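Local coordinates for BRAMP domain protein (Streptomyces davawensis, PDB 5MLD) that replaces the C-8 methyl group of FMN by an amino group taken from glutamate, a step in the biosynthesis of the antibiotic roseoflavin, at residues Ala228-Asn232 with Leu246-Lys250; Val42-His47 with Glu71-Leu75; Lys118-Asn124 with Pro207-Glu213. All coordinates share one frame. Residue numbers count along the deposited sequence, not the author numbering.

Contact 1: residues Ala228-Asn232 with Leu246-Lys250; sequences AIRVN and LGEVK
Residues Ala228-Arg230 are the end of strand 226-230, extended, and Val231-Asn232 carry the line on as loop. Leu246-Val249 runs back beside them, end-to-end directions 156° apart, but without ladder hydrogen bonds: the CA atoms of Ile229 and Val249 are 6.1 Å apart, those of Arg230 and Leu246 6.4 Å. Gly247, at phi/psi 103/140, turns the returning chain around the Arg230 side chain, which is m at chi1 and then t, t. Its NH2 and NE make weak hydrogen bonds to Glu248 O, at 3.0 and 3.2 Å, while CD lies 3.1 Å from Gly247 O. A water links Arg230 N (3.0 Å) to Gly247 O (2.8 Å). Strand 226-230 ends at a tetramer interface, where Ala228-Arg230 form an antiparallel ladder with a strand of the second subunit. Val249 (t) sets CG2 3.5 Å from Arg230 CG and its CB 4.1 Å from Ala228 CB. At the other end, Leu246 (m, t) places CD1 3.4 Å from Asn232 N.

Contact 2: residues Val42-His47 with Glu71-Leu75; sequences VRVIDH and EWPWL
Strand 38-43 ends at Arg43, and the chain bends through a 3-10 segment, Val44-Asp46, into His47; Asp46 N to Arg43 O and His47 N to Val44 O, both 3.0 Å, hold that bend. Facing it, Glu71 is the N-cap residue of helix 72-81, whose first turn is marked by Leu75 N bonding to Glu71 O at 3.2 Å. The backbones stand closest at His47 and Glu71 (CA atoms 6.5 Å apart) and wider at Val44 and Leu75 (8.6 Å), so side chains fill a gap that opens from the His47-Glu71 end.

Three side chains do so, two from the helix's first turn, one from its N-cap. Trp74 (chi1 t, chi2 84°) brings its six-membered ring obliquely against the imidazole, CH2 over one face and 3.4 Å from His47 CE1; the planes are inclined by 33° and the centroids lie 4.5 Å apart. Trp74 CH2 also reaches Val42 CG1 at 4.1 Å. Leu75 (t, p) is buried deeper, its methyls filling the notch between Val42 and Val44: CD1 4.3 Å from Val42 CG1, CD2 4.2 Å from Val44 CG1. Glu71, m then t, meets the imidazole edge instead: His47, chi1 m, donates from ND1 to Glu71 OE1 at 2.6 Å, a His-carboxylate hydrogen bond, while Glu71 OE2 accepts from Asp48 N.

In this flavodoxin-like fold strand 38-43 pairs in parallel with strand 4-9 at the sheet's edge, and the contact joins it to the helix next in the chain. Leu8 of strand 4-9 and Ile103 of helix 98-107 also touch Leu75, wedging it between that strand and helix.

Contact 3: residues Lys118-Asn124 with Pro207-Glu213; sequences KQFPLYN and PYTTDLE
Leu212 is the apolar centre, m and t, with CD1 above the face of the Phe120 ring: 3.6 Å from its centroid and 6° off the normal, a CH-pi contact. The same CD1 lies 4.0 Å from Tyr123 CE1 and 3.8 Å from Gln119 CA. Tyr123 also sets CD2 4.3 Å from Tyr208 CB. Behind these rings, Phe120-Tyr123 is a type I beta turn, closed by Tyr123 N to Phe120 O at 3.1 Å. The contact ties the loop before strand 125-132 of the flavodoxin-like domain to the linker and first turn of helix 212-220, and it lies at a subunit interface: Tyr123 OH bonds Asn159 and Asn195 of the third subunit, while Pro236 of the second packs on Phe120 and Leu212.

Further out, the carboxamide of Gln119 (m, t) bridges the linker, NE2 donating to Tyr208 O at 2.8 Å and Thr210 O at 2.9 Å. Its OE1 accepts from Asn124 ND2 (3.3 Å), and Asn124 OD1 takes Tyr208 N at 2.8 Å. At the helix start Leu212 N donates to Lys118 O (3.0 Å); Asp211, the N-cap, bonds Ala214 N through OD1. Lys118 and Asp211 CA atoms are 5.1 Å apart, Asn124 and Pro207 5.7 Å. Outermost, Lys118 (m, m, t, p) reaches NZ to Glu213 OE1 at 2.7 Å, a salt bridge.

The sites fall in series along the chain, contact 2, then 3, then 1, none touching another. Contact 2 belongs to the flavin-binding domain, partly buried, and joins strand to helix by aliphatic and aromatic side chains with one carboxylate hydrogen-bonded to a histidine. Contact 3 is also partly buried, about 8 Å from contact 2 at the nearest atoms, yet joins a loop to a linker and helix start, with side-chain amides on backbone groups, one backbone hydrogen bond and a salt bridge. Contact 1 lies at the surface, its centre about 37 Å from the chain's centre and opposite contact 2; an arginine and a water do the polar work. Contacts 1 and 3 both meet the second subunit.

Contact 1: residues Ala228-Asn232 with Leu246-Lys250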
# COMPACT_ATOMS: atom_id res chain seq x y z
N ALA A 228 -8.51 17.35 21.46
CA ALA A 228 -8.18 16.70 22.72
C ALA A 228 -9.10 15.51 22.94
O ALA A 228 -10.31 15.60 22.70
CB ALA A 228 -8.27 17.68 23.89
N ILE A 229 -8.53 14.39 23.39
CA ILE A 229 -9.29 13.20 23.72
C ILE A 229 -8.61 12.51 24.90
O ILE A 229 -7.39 12.55 25.03
CB ILE A 229 -9.42 12.21 22.53
CG1 ILE A 229 -8.04 11.83 21.99
CG2 ILE A 229 -10.34 12.75 21.44
CD1 ILE A 229 -8.04 10.52 21.21
N ARG A 230 -9.42 11.85 25.74
CA ARG A 230 -8.88 11.03 26.81
C ARG A 230 -8.43 9.67 26.28
O ARG A 230 -8.98 9.14 25.30
CB ARG A 230 -9.93 10.81 27.91
CG ARG A 230 -10.41 12.09 28.58
CD ARG A 230 -11.20 11.77 29.84
NE ARG A 230 -11.88 12.94 30.37
CZ ARG A 230 -11.33 13.78 31.24
NH1 ARG A 230 -10.09 13.57 31.67
NH2 ARG A 230 -12.02 14.82 31.68
N VAL A 231 -7.44 9.09 26.94
CA VAL A 231 -6.86 7.81 26.56
C VAL A 231 -7.08 6.81 27.68
O VAL A 231 -6.86 7.13 28.86
CB VAL A 231 -5.36 7.93 26.25
CG1 VAL A 231 -4.76 6.60 25.89
CG2 VAL A 231 -5.13 8.94 25.14
N ASN A 232 -7.53 5.60 27.33
CA ASN A 232 -7.61 4.51 28.30
C ASN A 232 -6.21 3.95 28.48
O ASN A 232 -5.68 3.30 27.57
CB ASN A 232 -8.60 3.45 27.82
CG ASN A 232 -8.68 2.25 28.77
OD1 ASN A 232 -8.01 2.21 29.81
ND2 ASN A 232 -9.53 1.28 28.43
N LEU A 246 -15.00 7.50 27.88
CA LEU A 246 -14.01 7.89 28.88
C LEU A 246 -14.27 9.27 29.47
O LEU A 246 -13.67 9.60 30.49
CB LEU A 246 -12.60 7.84 28.28
CG LEU A 246 -12.09 6.52 27.71
CD1 LEU A 246 -10.74 6.73 27.04
CD2 LEU A 246 -12.00 5.43 28.77
N GLY A 247 -15.14 10.06 28.85
CA GLY A 247 -15.37 11.43 29.26
C GLY A 247 -14.70 12.42 28.33
O GLY A 247 -13.58 12.18 27.87
N GLU A 248 -15.36 13.54 28.02
CA GLU A 248 -14.71 14.52 27.18
C GLU A 248 -13.72 15.35 28.00
O GLU A 248 -13.69 15.31 29.24
CB GLU A 248 -15.74 15.42 26.50
CG GLU A 248 -16.78 16.03 27.41
CD GLU A 248 -17.76 16.91 26.65
OE1 GLU A 248 -17.50 17.19 25.46
OE2 GLU A 248 -18.78 17.32 27.24
N VAL A 249 -12.87 16.09 27.29
CA VAL A 249 -11.82 16.91 27.89
C VAL A 249 -12.25 18.37 27.80
O VAL A 249 -12.88 18.79 26.83
CB VAL A 249 -10.47 16.71 27.18
CG1 VAL A 249 -9.35 17.44 27.91
CG2 VAL A 249 -10.16 15.23 27.03
N LYS A 250 -11.91 19.15 28.83
CA LYS A 250 -12.08 20.59 28.81
C LYS A 250 -10.72 21.25 29.02
O LYS A 250 -9.91 20.79 29.83
CB LYS A 250 -13.09 21.06 29.88
CG LYS A 250 -12.71 20.79 31.33
CD LYS A 250 -13.67 21.49 32.28
CE LYS A 250 -13.48 23.00 32.21
NZ LYS A 250 -12.05 23.38 32.04
O HOH W 1 -12.34 12.29 25.33

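Contact 2: residues Val42-His47 with Glu71-Leu75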
# COMPACT_ATOMS: atom_id res chain seq x y z
N VAL A 42 13.50 14.36 -18.69
CA VAL A 42 14.60 14.64 -17.78
C VAL A 42 14.90 13.36 -17.02
O VAL A 42 13.98 12.74 -16.48
CB VAL A 42 14.26 15.79 -16.81
CG1 VAL A 42 15.28 15.88 -15.70
CG2 VAL A 42 14.19 17.11 -17.58
N ARG A 43 16.17 12.94 -17.00
CA ARG A 43 16.56 11.80 -16.17
C ARG A 43 17.13 12.38 -14.89
O ARG A 43 18.24 12.91 -14.89
CB ARG A 43 17.57 10.88 -16.86
CG ARG A 43 17.83 9.68 -15.97
CD ARG A 43 18.86 8.70 -16.59
NE ARG A 43 18.42 8.16 -17.87
CZ ARG A 43 19.00 7.12 -18.47
NH1 ARG A 43 20.01 6.51 -17.88
NH2 ARG A 43 18.56 6.68 -19.65
N VAL A 44 16.33 12.31 -13.82
CA VAL A 44 16.60 13.16 -12.66
C VAL A 44 17.90 12.78 -11.98
O VAL A 44 18.58 13.64 -11.41
CB VAL A 44 15.40 13.11 -11.69
CG1 VAL A 44 14.12 13.55 -12.39
CG2 VAL A 44 15.21 11.73 -11.13
N ILE A 45 18.30 11.50 -12.04
CA ILE A 45 19.53 11.07 -11.38
C ILE A 45 20.77 11.69 -12.03
O ILE A 45 21.84 11.72 -11.41
CB ILE A 45 19.63 9.52 -11.36
CG1 ILE A 45 20.63 9.04 -10.31
CG2 ILE A 45 20.02 8.95 -12.72
CD1 ILE A 45 20.14 9.18 -8.90
N ASP A 46 20.65 12.18 -13.26
CA ASP A 46 21.79 12.85 -13.89
C ASP A 46 22.11 14.18 -13.23
O ASP A 46 23.18 14.74 -13.48
CB ASP A 46 21.54 13.15 -15.36
CG ASP A 46 21.45 11.90 -16.21
OD1 ASP A 46 21.87 10.81 -15.76
OD2 ASP A 46 20.93 12.01 -17.34
N HIS A 47 21.18 14.70 -12.44
CA HIS A 47 21.26 16.05 -11.92
C HIS A 47 21.50 16.06 -10.42
O HIS A 47 21.07 15.16 -9.70
CB HIS A 47 19.97 16.79 -12.26
CG HIS A 47 19.76 16.93 -13.72
ND1 HIS A 47 20.34 17.95 -14.45
CD2 HIS A 47 19.10 16.15 -14.61
CE1 HIS A 47 20.02 17.80 -15.73
NE2 HIS A 47 19.26 16.73 -15.85
N GLU A 71 20.75 21.80 -8.37
CA GLU A 71 19.95 21.94 -9.58
C GLU A 71 18.45 21.84 -9.32
O GLU A 71 17.68 21.73 -10.28
CB GLU A 71 20.35 20.89 -10.61
CG GLU A 71 21.77 21.01 -11.12
CD GLU A 71 22.04 20.01 -12.22
OE1 GLU A 71 21.38 20.08 -13.27
OE2 GLU A 71 22.87 19.12 -12.01
N TRP A 72 18.03 21.84 -8.06
CA TRP A 72 16.59 21.76 -7.80
C TRP A 72 15.81 22.96 -8.31
O TRP A 72 14.73 22.75 -8.89
CB TRP A 72 16.35 21.53 -6.30
CG TRP A 72 14.88 21.54 -5.95
CD1 TRP A 72 14.26 22.41 -5.10
CD2 TRP A 72 13.86 20.67 -6.45
NE1 TRP A 72 12.92 22.12 -5.02
CE2 TRP A 72 12.65 21.06 -5.84
CE3 TRP A 72 13.85 19.60 -7.35
CZ2 TRP A 72 11.44 20.42 -6.10
CZ3 TRP A 72 12.65 18.96 -7.61
CH2 TRP A 72 11.46 19.37 -6.98
N PRO A 73 16.24 24.22 -8.13
CA PRO A 73 15.45 25.33 -8.70
C PRO A 73 15.19 25.18 -10.18
O PRO A 73 14.06 25.42 -10.64
CB PRO A 73 16.32 26.56 -8.39
CG PRO A 73 17.04 26.18 -7.13
CD PRO A 73 17.36 24.71 -7.30
N TRP A 74 16.21 24.77 -10.94
CA TRP A 74 16.03 24.50 -12.37
C TRP A 74 14.94 23.46 -12.61
O TRP A 74 14.04 23.66 -13.44
CB TRP A 74 17.37 24.04 -12.96
CG TRP A 74 17.29 23.43 -14.32
CD1 TRP A 74 17.28 24.10 -15.51
CD2 TRP A 74 17.25 22.03 -14.65
NE1 TRP A 74 17.22 23.21 -16.56
CE2 TRP A 74 17.20 21.93 -16.05
CE3 TRP A 74 17.25 20.85 -13.89
CZ2 TRP A 74 17.15 20.70 -16.72
CZ3 TRP A 74 17.20 19.63 -14.56
CH2 TRP A 74 17.15 19.57 -15.95
N LEU A 75 14.99 22.33 -11.89
CA LEU A 75 13.98 21.29 -12.10
C LEU A 75 12.61 21.72 -11.61
O LEU A 75 11.60 21.43 -12.26
CB LEU A 75 14.41 19.98 -11.42
CG LEU A 75 13.49 18.77 -11.58
CD1 LEU A 75 13.12 18.50 -13.03
CD2 LEU A 75 14.11 17.50 -10.95

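Contact 3: residues Lys118-Asn124 with Pro207-Glu213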
# COMPACT_ATOMS: atom_id res chain seq x y z
N LYS A 118 -5.74 31.76 -5.00
CA LYS A 118 -5.93 31.09 -3.72
C LYS A 118 -5.91 29.57 -3.91
O LYS A 118 -6.68 28.83 -3.30
CB LYS A 118 -7.22 31.55 -3.03
CG LYS A 118 -7.38 33.07 -2.97
CD LYS A 118 -6.21 33.72 -2.25
CE LYS A 118 -6.41 35.23 -2.13
NZ LYS A 118 -7.73 35.55 -1.53
N GLN A 119 -5.01 29.11 -4.76
CA GLN A 119 -4.82 27.69 -5.02
C GLN A 119 -3.35 27.35 -4.85
O GLN A 119 -2.47 28.22 -4.95
CB GLN A 119 -5.29 27.31 -6.42
CG GLN A 119 -6.79 27.40 -6.59
CD GLN A 119 -7.22 27.33 -8.04
OE1 GLN A 119 -6.38 27.31 -8.94
NE2 GLN A 119 -8.53 27.29 -8.27
N PHE A 120 -3.08 26.07 -4.57
CA PHE A 120 -1.70 25.61 -4.52
C PHE A 120 -1.05 25.79 -5.89
O PHE A 120 -1.73 25.84 -6.92
CB PHE A 120 -1.65 24.14 -4.08
CG PHE A 120 -2.34 23.87 -2.76
CD1 PHE A 120 -2.32 24.81 -1.74
CD2 PHE A 120 -3.02 22.68 -2.56
CE1 PHE A 120 -2.98 24.56 -0.52
CE2 PHE A 120 -3.67 22.42 -1.35
CZ PHE A 120 -3.65 23.36 -0.33
N PRO A 121 0.29 25.91 -5.93
CA PRO A 121 0.97 26.27 -7.19
C PRO A 121 0.77 25.28 -8.32
O PRO A 121 0.85 25.68 -9.49
CB PRO A 121 2.45 26.34 -6.79
CG PRO A 121 2.45 26.54 -5.35
CD PRO A 121 1.23 25.87 -4.80
N LEU A 122 0.53 24.01 -8.03
CA LEU A 122 0.42 23.00 -9.08
C LEU A 122 -1.03 22.69 -9.46
O LEU A 122 -1.29 21.75 -10.21
CB LEU A 122 1.15 21.72 -8.64
CG LEU A 122 2.65 21.95 -8.36
CD1 LEU A 122 3.38 20.67 -8.02
CD2 LEU A 122 3.33 22.64 -9.54
N TYR A 123 -1.98 23.47 -8.95
CA TYR A 123 -3.37 23.34 -9.38
C TYR A 123 -3.51 23.50 -10.89
O TYR A 123 -2.75 24.22 -11.54
CB TYR A 123 -4.24 24.38 -8.66
CG TYR A 123 -5.12 23.75 -7.60
CD1 TYR A 123 -4.56 23.16 -6.47
CD2 TYR A 123 -6.50 23.74 -7.72
CE1 TYR A 123 -5.34 22.58 -5.50
CE2 TYR A 123 -7.30 23.17 -6.75
CZ TYR A 123 -6.72 22.59 -5.65
OH TYR A 123 -7.49 22.00 -4.67
N ASN A 124 -4.50 22.79 -11.44
CA ASN A 124 -4.88 22.78 -12.85
C ASN A 124 -3.89 22.05 -13.74
O ASN A 124 -3.99 22.14 -14.98
CB ASN A 124 -5.11 24.20 -13.38
CG ASN A 124 -6.11 24.91 -12.54
OD1 ASN A 124 -7.25 24.48 -12.46
ND2 ASN A 124 -5.67 25.95 -11.84
N PRO A 207 -10.07 26.23 -15.87
CA PRO A 207 -9.41 25.81 -14.63
C PRO A 207 -10.37 25.77 -13.46
O PRO A 207 -11.45 26.38 -13.48
CB PRO A 207 -8.34 26.89 -14.42
CG PRO A 207 -8.88 28.09 -15.16
CD PRO A 207 -9.56 27.52 -16.36
N TYR A 208 -9.98 25.03 -12.42
CA TYR A 208 -10.70 25.10 -11.15
C TYR A 208 -10.74 26.55 -10.69
O TYR A 208 -9.76 27.28 -10.83
CB TYR A 208 -10.03 24.22 -10.08
CG TYR A 208 -10.01 22.74 -10.42
CD1 TYR A 208 -11.13 21.94 -10.20
CD2 TYR A 208 -8.88 22.15 -10.97
CE1 TYR A 208 -11.13 20.59 -10.53
CE2 TYR A 208 -8.87 20.81 -11.30
CZ TYR A 208 -9.98 20.03 -11.08
OH TYR A 208 -9.96 18.70 -11.42
N THR A 209 -11.91 26.98 -10.19
CA THR A 209 -12.07 28.31 -9.61
C THR A 209 -12.12 28.25 -8.09
O THR A 209 -12.35 29.28 -7.45
CB THR A 209 -13.33 29.00 -10.14
OG1 THR A 209 -14.48 28.20 -9.86
CG2 THR A 209 -13.21 29.23 -11.64
N THR A 210 -11.93 27.07 -7.51
CA THR A 210 -11.98 26.89 -6.07
C THR A 210 -11.03 27.85 -5.38
O THR A 210 -9.87 27.98 -5.76
CB THR A 210 -11.59 25.45 -5.71
OG1 THR A 210 -12.37 24.53 -6.48
CG2 THR A 210 -11.80 25.20 -4.22
N ASP A 211 -11.55 28.52 -4.35
CA ASP A 211 -10.77 29.42 -3.49
C ASP A 211 -10.48 28.64 -2.20
O ASP A 211 -11.34 28.53 -1.32
CB ASP A 211 -11.57 30.70 -3.23
CG ASP A 211 -10.83 31.71 -2.36
OD1 ASP A 211 -9.93 31.33 -1.56
OD2 ASP A 211 -11.18 32.91 -2.45
N LEU A 212 -9.27 28.09 -2.09
CA LEU A 212 -8.95 27.27 -0.92
C LEU A 212 -8.89 28.12 0.35
O LEU A 212 -9.11 27.60 1.45
CB LEU A 212 -7.61 26.56 -1.12
CG LEU A 212 -7.49 25.76 -2.42
CD1 LEU A 212 -6.10 25.11 -2.51
CD2 LEU A 212 -8.57 24.70 -2.51
N GLU A 213 -8.56 29.40 0.21
CA GLU A 213 -8.55 30.28 1.38
C GLU A 213 -9.96 30.44 1.94
O GLU A 213 -10.16 30.39 3.15
CB GLU A 213 -7.95 31.63 0.99
CG GLU A 213 -7.84 32.62 2.13
CD GLU A 213 -7.15 33.89 1.70
OE1 GLU A 213 -7.81 34.72 1.04
OE2 GLU A 213 -5.94 34.03 1.98